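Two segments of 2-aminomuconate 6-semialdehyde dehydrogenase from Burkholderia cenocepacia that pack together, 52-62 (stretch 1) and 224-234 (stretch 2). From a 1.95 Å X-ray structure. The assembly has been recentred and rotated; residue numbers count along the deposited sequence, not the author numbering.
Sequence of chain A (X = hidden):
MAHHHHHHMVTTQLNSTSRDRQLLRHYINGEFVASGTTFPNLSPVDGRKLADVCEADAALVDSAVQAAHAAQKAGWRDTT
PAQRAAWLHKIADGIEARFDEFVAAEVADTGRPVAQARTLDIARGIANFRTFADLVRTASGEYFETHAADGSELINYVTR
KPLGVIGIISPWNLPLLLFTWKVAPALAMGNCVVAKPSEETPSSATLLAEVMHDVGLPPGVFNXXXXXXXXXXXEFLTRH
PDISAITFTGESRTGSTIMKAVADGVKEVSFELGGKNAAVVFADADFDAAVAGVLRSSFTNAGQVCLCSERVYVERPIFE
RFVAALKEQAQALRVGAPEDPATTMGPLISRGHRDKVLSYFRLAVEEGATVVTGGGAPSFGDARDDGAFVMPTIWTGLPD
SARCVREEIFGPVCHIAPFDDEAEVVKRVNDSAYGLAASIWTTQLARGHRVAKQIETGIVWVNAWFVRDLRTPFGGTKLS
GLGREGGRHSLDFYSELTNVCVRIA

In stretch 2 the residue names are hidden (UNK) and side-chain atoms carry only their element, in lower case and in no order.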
ATOM      1  N   ASP A  52      45.543  19.995   0.326  1.00 26.81           N
ATOM      2  CA  ASP A  52      45.163  20.546   1.632  1.00 27.40           C
ATOM      3  C   ASP A  52      43.635  20.722   1.679  1.00 27.71           C
ATOM      4  O   ASP A  52      43.035  21.110   0.696  1.00 29.40           O
ATOM      5  CB  ASP A  52      45.827  21.894   1.896  1.00 29.80           C
ATOM      6  CG  ASP A  52      47.341  21.806   1.899  1.00 35.90           C
ATOM      7  OD1 ASP A  52      47.892  21.200   2.845  1.00 34.92           O
ATOM      8  OD2 ASP A  52      47.956  22.314   0.937  1.00 40.41           O
ATOM      9  N   VAL A  53      43.057  20.479   2.849  1.00 24.91           N
ATOM     10  CA  VAL A  53      41.608  20.462   3.043  1.00 26.25           C
ATOM     11  C   VAL A  53      41.295  21.521   4.083  1.00 27.04           C
ATOM     12  O   VAL A  53      41.935  21.559   5.153  1.00 25.40           O
ATOM     13  CB  VAL A  53      41.122  19.088   3.555  1.00 23.82           C
ATOM     14  CG1 VAL A  53      39.605  18.994   3.490  1.00 23.68           C
ATOM     15  CG2 VAL A  53      41.745  17.909   2.721  1.00 23.95           C
ATOM     16  N   CYS A  54      40.337  22.390   3.800  1.00 28.53           N
ATOM     17  CA  CYS A  54      39.959  23.392   4.797  1.00 25.48           C
ATOM     18  C   CYS A  54      39.227  22.745   5.981  1.00 25.85           C
ATOM     19  O   CYS A  54      38.425  21.821   5.816  1.00 24.65           O
ATOM     20  CB  CYS A  54      39.065  24.467   4.144  1.00 24.32           C
ATOM     21  SG  CYS A  54      39.977  25.405   2.916  1.00 29.15           S
ATOM     22  N   GLU A  55      39.403  23.288   7.168  1.00 26.31           N
ATOM     23  CA  GLU A  55      38.735  22.741   8.359  1.00 25.49           C
ATOM     24  C   GLU A  55      37.644  23.669   8.895  1.00 26.81           C
ATOM     25  O   GLU A  55      37.963  24.806   9.360  1.00 25.84           O
ATOM     26  CB  GLU A  55      39.782  22.522   9.451  1.00 27.86           C
ATOM     27  CG  GLU A  55      39.227  22.078  10.799  1.00 27.14           C
ATOM     28  CD  GLU A  55      38.916  20.556  10.824  1.00 28.78           C
ATOM     29  OE1 GLU A  55      39.693  19.740  10.273  1.00 29.69           O
ATOM     30  OE2 GLU A  55      37.856  20.207  11.353  1.00 30.00           O
ATOM     31  N   ALA A  56      36.384  23.246   8.903  1.00 26.31           N
ATOM     32  CA  ALA A  56      35.318  24.192   9.355  1.00 25.81           C
ATOM     33  C   ALA A  56      35.207  24.304  10.899  1.00 34.33           C
ATOM     34  O   ALA A  56      35.054  23.287  11.595  1.00 33.71           O
ATOM     35  CB  ALA A  56      33.959  23.775   8.781  1.00 26.81           C
ATOM     36  N   ASP A  57      35.305  25.516  11.442  1.00 31.46           N
ATOM     37  CA  ASP A  57      35.113  25.673  12.880  1.00 32.12           C
ATOM     38  C   ASP A  57      33.615  25.860  13.163  1.00 34.23           C
ATOM     39  O   ASP A  57      32.785  25.933  12.231  1.00 33.48           O
ATOM     40  CB  ASP A  57      35.938  26.852  13.446  1.00 30.14           C
ATOM     41  CG  ASP A  57      35.485  28.239  12.924  1.00 39.41           C
ATOM     42  OD1 ASP A  57      34.317  28.446  12.583  1.00 34.77           O
ATOM     43  OD2 ASP A  57      36.326  29.158  12.884  1.00 42.53           O
ATOM     44  N   ALA A  58      33.266  25.964  14.441  1.00 33.25           N
ATOM     45  CA  ALA A  58      31.857  26.005  14.828  1.00 36.91           C
ATOM     46  C   ALA A  58      31.077  27.225  14.255  1.00 35.76           C
ATOM     47  O   ALA A  58      29.864  27.112  13.996  1.00 36.78           O
ATOM     48  CB  ALA A  58      31.745  25.980  16.358  1.00 40.82           C
ATOM     49  N   ALA A  59      31.736  28.372  14.086  1.00 33.84           N
ATOM     50  CA  ALA A  59      31.056  29.548  13.493  1.00 34.23           C
ATOM     51  C   ALA A  59      30.729  29.275  12.013  1.00 35.06           C
ATOM     52  O   ALA A  59      29.622  29.604  11.536  1.00 33.45           O
ATOM     53  CB  ALA A  59      31.891  30.815  13.630  1.00 34.48           C
ATOM     54  N   LEU A  60      31.660  28.644  11.300  1.00 34.69           N
ATOM     55  CA  LEU A  60      31.383  28.288   9.890  1.00 33.35           C
ATOM     56  C   LEU A  60      30.295  27.204   9.743  1.00 34.29           C
ATOM     57  O   LEU A  60      29.395  27.300   8.875  1.00 32.49           O
ATOM     58  CB  LEU A  60      32.666  27.862   9.195  1.00 33.39           C
ATOM     59  CG  LEU A  60      32.500  27.849   7.664  1.00 36.24           C
ATOM     60  CD1 LEU A  60      31.980  29.243   7.232  1.00 39.99           C
ATOM     61  CD2 LEU A  60      33.800  27.524   6.977  1.00 33.75           C
ATOM     62  N   VAL A  61      30.336  26.183  10.587  1.00 31.28           N
ATOM     63  CA  VAL A  61      29.236  25.244  10.592  1.00 31.95           C
ATOM     64  C   VAL A  61      27.886  25.953  10.813  1.00 35.68           C
ATOM     65  O   VAL A  61      26.902  25.694  10.087  1.00 32.33           O
ATOM     66  CB  VAL A  61      29.456  24.129  11.650  1.00 30.45           C
ATOM     67  CG1 VAL A  61      28.167  23.284  11.830  1.00 25.80           C
ATOM     68  CG2 VAL A  61      30.689  23.260  11.256  1.00 30.54           C
ATOM     69  N   ASP A  62      27.830  26.894  11.754  1.00 36.34           N
ATOM     70  CA  ASP A  62      26.573  27.585  12.008  1.00 37.87           C
ATOM     71  C   ASP A  62      26.132  28.394  10.773  1.00 37.72           C
ATOM     72  O   ASP A  62      24.948  28.470  10.470  1.00 37.74           O
ATOM     73  CB  ASP A  62      26.701  28.500  13.255  1.00 34.99           C
ATOM     74  CG  ASP A  62      25.558  29.500  13.361  1.00 42.50           C
ATOM     75  OD1 ASP A  62      24.424  29.075  13.655  1.00 46.11           O
ATOM     76  OD2 ASP A  62      25.770  30.724  13.150  1.00 47.34           O
ATOM     77  N   UNK A 224      28.425  21.937   1.672  1.00 25.97           N
ATOM     78  CA  UNK A 224      29.493  20.992   2.003  1.00 25.75           C
ATOM     79  C   UNK A 224      30.454  21.619   2.995  1.00 26.17           C
ATOM     80  O   UNK A 224      30.950  22.729   2.768  1.00 27.17           O
ATOM     81  c   UNK A 224      30.273  20.605   0.743  1.00 25.71           C
ATOM     82  c   UNK A 224      31.429  19.628   1.012  1.00 30.37           C
ATOM     83  c   UNK A 224      30.864  18.255   1.243  1.00 31.48           C
ATOM     84  c   UNK A 224      32.265  19.593  -0.251  1.00 30.74           C
ATOM     85  N   UNK A 225      30.672  20.971   4.122  1.00 26.32           N
ATOM     86  CA  UNK A 225      31.668  21.451   5.089  1.00 26.78           C
ATOM     87  C   UNK A 225      32.697  20.363   5.329  1.00 28.32           C
ATOM     88  O   UNK A 225      32.319  19.204   5.588  1.00 29.46           O
ATOM     89  c   UNK A 225      31.050  21.833   6.448  1.00 29.73           C
ATOM     90  c   UNK A 225      29.989  20.791   6.837  1.00 29.51           C
ATOM     91  c   UNK A 225      29.536  20.913   8.309  1.00 30.91           C
ATOM     92  c   UNK A 225      30.392  23.223   6.379  1.00 28.88           C
ATOM     93  N   UNK A 226      33.965  20.718   5.244  1.00 26.63           N
ATOM     94  CA  UNK A 226      35.009  19.753   5.506  1.00 26.51           C
ATOM     95  C   UNK A 226      35.518  19.843   6.921  1.00 30.29           C
ATOM     96  O   UNK A 226      35.461  20.931   7.580  1.00 27.69           O
ATOM     97  c   UNK A 226      36.197  19.932   4.576  1.00 26.21           C
ATOM     98  c   UNK A 226      35.855  20.248   2.013  1.00 28.30           C
ATOM     99  n   UNK A 226      35.611  19.368   0.979  1.00 29.36           N
ATOM    100  n   UNK A 226      35.649  18.201   2.783  1.00 25.33           N
ATOM    101  c   UNK A 226      35.499  18.142   1.480  1.00 25.00           C
ATOM    102  c   UNK A 226      35.921  19.519   3.156  1.00 28.61           C
ATOM    103  N   UNK A 227      36.037  18.714   7.388  1.00 27.12           N
ATOM    104  CA  UNK A 227      36.681  18.724   8.686  1.00 27.77           C
ATOM    105  C   UNK A 227      36.652  17.406   9.387  1.00 30.58           C
ATOM    106  O   UNK A 227      36.211  16.409   8.816  1.00 30.06           O
ATOM    107  N   UNK A 228      37.102  17.423  10.633  1.00 28.68           N
ATOM    108  CA  UNK A 228      37.157  16.228  11.436  1.00 30.04           C
ATOM    109  C   UNK A 228      35.844  15.973  12.165  1.00 30.52           C
ATOM    110  O   UNK A 228      34.845  16.618  11.882  1.00 30.71           O
ATOM    111  c   UNK A 228      38.374  16.317  12.398  1.00 29.74           C
ATOM    112  c   UNK A 228      40.547  15.068  11.687  1.00 35.23           C
ATOM    113  n   UNK A 228      41.539  15.377  10.777  1.00 36.35           N
ATOM    114  c   UNK A 228      41.280  16.561  10.242  1.00 35.53           C
ATOM    115  n   UNK A 228      40.134  17.006  10.740  1.00 33.05           N
ATOM    116  c   UNK A 228      39.661  16.104  11.676  1.00 32.69           C
ATOM    117  N   UNK A 229      35.834  14.989  13.057  1.00 32.76           N
ATOM    118  CA  UNK A 229      34.584  14.527  13.670  1.00 33.21           C
ATOM    119  C   UNK A 229      34.513  15.023  15.108  1.00 33.71           C
ATOM    120  O   UNK A 229      34.030  16.102  15.379  1.00 33.84           O
ATOM    121  N   UNK A 230      35.007  14.228  16.046  1.00 33.89           N
ATOM    122  CA  UNK A 230      34.964  14.604  17.448  1.00 39.52           C
ATOM    123  C   UNK A 230      35.699  15.924  17.732  1.00 38.99           C
ATOM    124  O   UNK A 230      36.799  16.184  17.198  1.00 39.98           O
ATOM    125  n   UNK A 230      36.559  12.980  21.866  1.00 66.34           N
ATOM    126  o   UNK A 230      36.648  11.660  20.050  1.00 66.04           O
ATOM    127  c   UNK A 230      35.575  13.759  19.771  1.00 54.99           C
ATOM    128  c   UNK A 230      36.311  12.706  20.578  1.00 62.92           C
ATOM    129  c   UNK A 230      35.562  13.481  18.279  1.00 46.34           C
ATOM    130  N   UNK A 231      35.054  16.766  18.541  1.00 36.73           N
ATOM    131  CA  UNK A 231      35.482  18.135  18.836  1.00 40.19           C
ATOM    132  C   UNK A 231      35.841  18.970  17.597  1.00 39.75           C
ATOM    133  O   UNK A 231      36.717  19.877  17.615  1.00 40.03           O
ATOM    134  o   UNK A 231      35.532  18.271  21.873  1.00 61.95           O
ATOM    135  c   UNK A 231      36.373  17.707  21.141  1.00 56.78           C
ATOM    136  n   UNK A 231      37.270  16.767  21.614  1.00 61.68           N
ATOM    137  c   UNK A 231      36.682  18.185  19.807  1.00 47.51           C
ATOM    138  N   UNK A 232      35.174  18.615  16.511  1.00 38.99           N
ATOM    139  CA  UNK A 232      35.402  19.267  15.241  1.00 36.91           C
ATOM    140  C   UNK A 232      34.079  19.411  14.459  1.00 33.65           C
ATOM    141  O   UNK A 232      32.996  19.214  15.036  1.00 31.95           O
ATOM    142  c   UNK A 232      36.475  18.481  14.404  1.00 39.96           C
ATOM    143  N   UNK A 233      34.163  19.765  13.173  1.00 30.69           N
ATOM    144  CA  UNK A 233      32.994  20.063  12.370  1.00 32.39           C
ATOM    145  C   UNK A 233      31.852  19.017  12.489  1.00 33.51           C
ATOM    146  O   UNK A 233      30.697  19.403  12.583  1.00 31.87           O
ATOM    147  c   UNK A 233      33.413  20.258  10.907  1.00 30.60           C
ATOM    148  N   UNK A 234      32.168  17.722  12.539  1.00 34.01           N
ATOM    149  CA  UNK A 234      31.099  16.720  12.637  1.00 33.70           C
ATOM    150  C   UNK A 234      30.270  16.860  13.915  1.00 32.85           C
ATOM    151  O   UNK A 234      29.013  16.950  13.887  1.00 32.09           O
TER
HETATM  152  O   HOH W   1      36.446  21.710  13.115  1.00 32.28           O

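Position 224 carries four carbons forked at the second, the pattern of leucine; L224 is buried but lies beyond the reach of stretch 1. Position 225 also has four carbons, forked at the first, with one arm two carbons long. Its CB lies 4.2 Å from A56 CB, and the carbon ending the long arm is 3.9 Å from V61 CG2. This is isoleucine: in I225 a branched apolar chain fills the space between loop and helix.

At position 226 one carbon leads to a five-membered ring of three carbons and two nitrogens. V53 CG1 sits over one face of this ring, 4.2 Å from its centroid, in a CH-pi contact. The residue is histidine, and H226 NE2 is hydrogen-bonded elsewhere in the structure; a ring with both an apolar face and a polar rim suits this buried site. H226 O accepts from A56 N at 2.8 Å.

Position 227 has no side-chain atoms, and its bare CA lies 3.3 Å from E55 OE2. It is glycine. At the G227 phi/psi of 153/-173 a CB would jam against the preceding carbonyl oxygen, and this CB would also lie only 2.6 Å from E55 OE2.

Position 228 again shows one carbon and a ring with two nitrogens, one of them 2.8 Å from E55 OE1, which lies at the ring edge, near its plane. This is histidine: H228 ND1 donates to E55 OE1, and H228 N donates to E55 OE2 at 3.0 Å, so the carboxylate grips both ring and backbone.

Position 229, without side-chain atoms, is glycine, and G229 opens a type II turn that ends at 232. Position 230 has three carbons, the last bearing one oxygen and one nitrogen: glutamine. Position 231 has two carbons with the same ending: asparagine, which tolerates the positive phi of 49°. Neither touches stretch 1.

Position 232 has a single carbon, 3.8 Å from E55 OE2, hence alanine; A232 is the N-cap of the following helix. Position 233 also has one carbon, 4.1 Å from both A56 CB and V61 CG2: alanine, and A233 is small enough for close approach. Position 234 has none: G234, where a CB would be crowded by G229 CA at 3.2 Å.

The contact thus joins a polar clasp, E55 on H228 beside the A56–H226 backbone bond, to an apolar patch of A56, V61, I225 and A233. A water donating to E55 OE2 (2.7 Å) and A56 O (2.6 Å) weakly accepts from A233 N (3.0 Å), linking the two.

Stretch 2 224-234: LIHGHGQNAAG
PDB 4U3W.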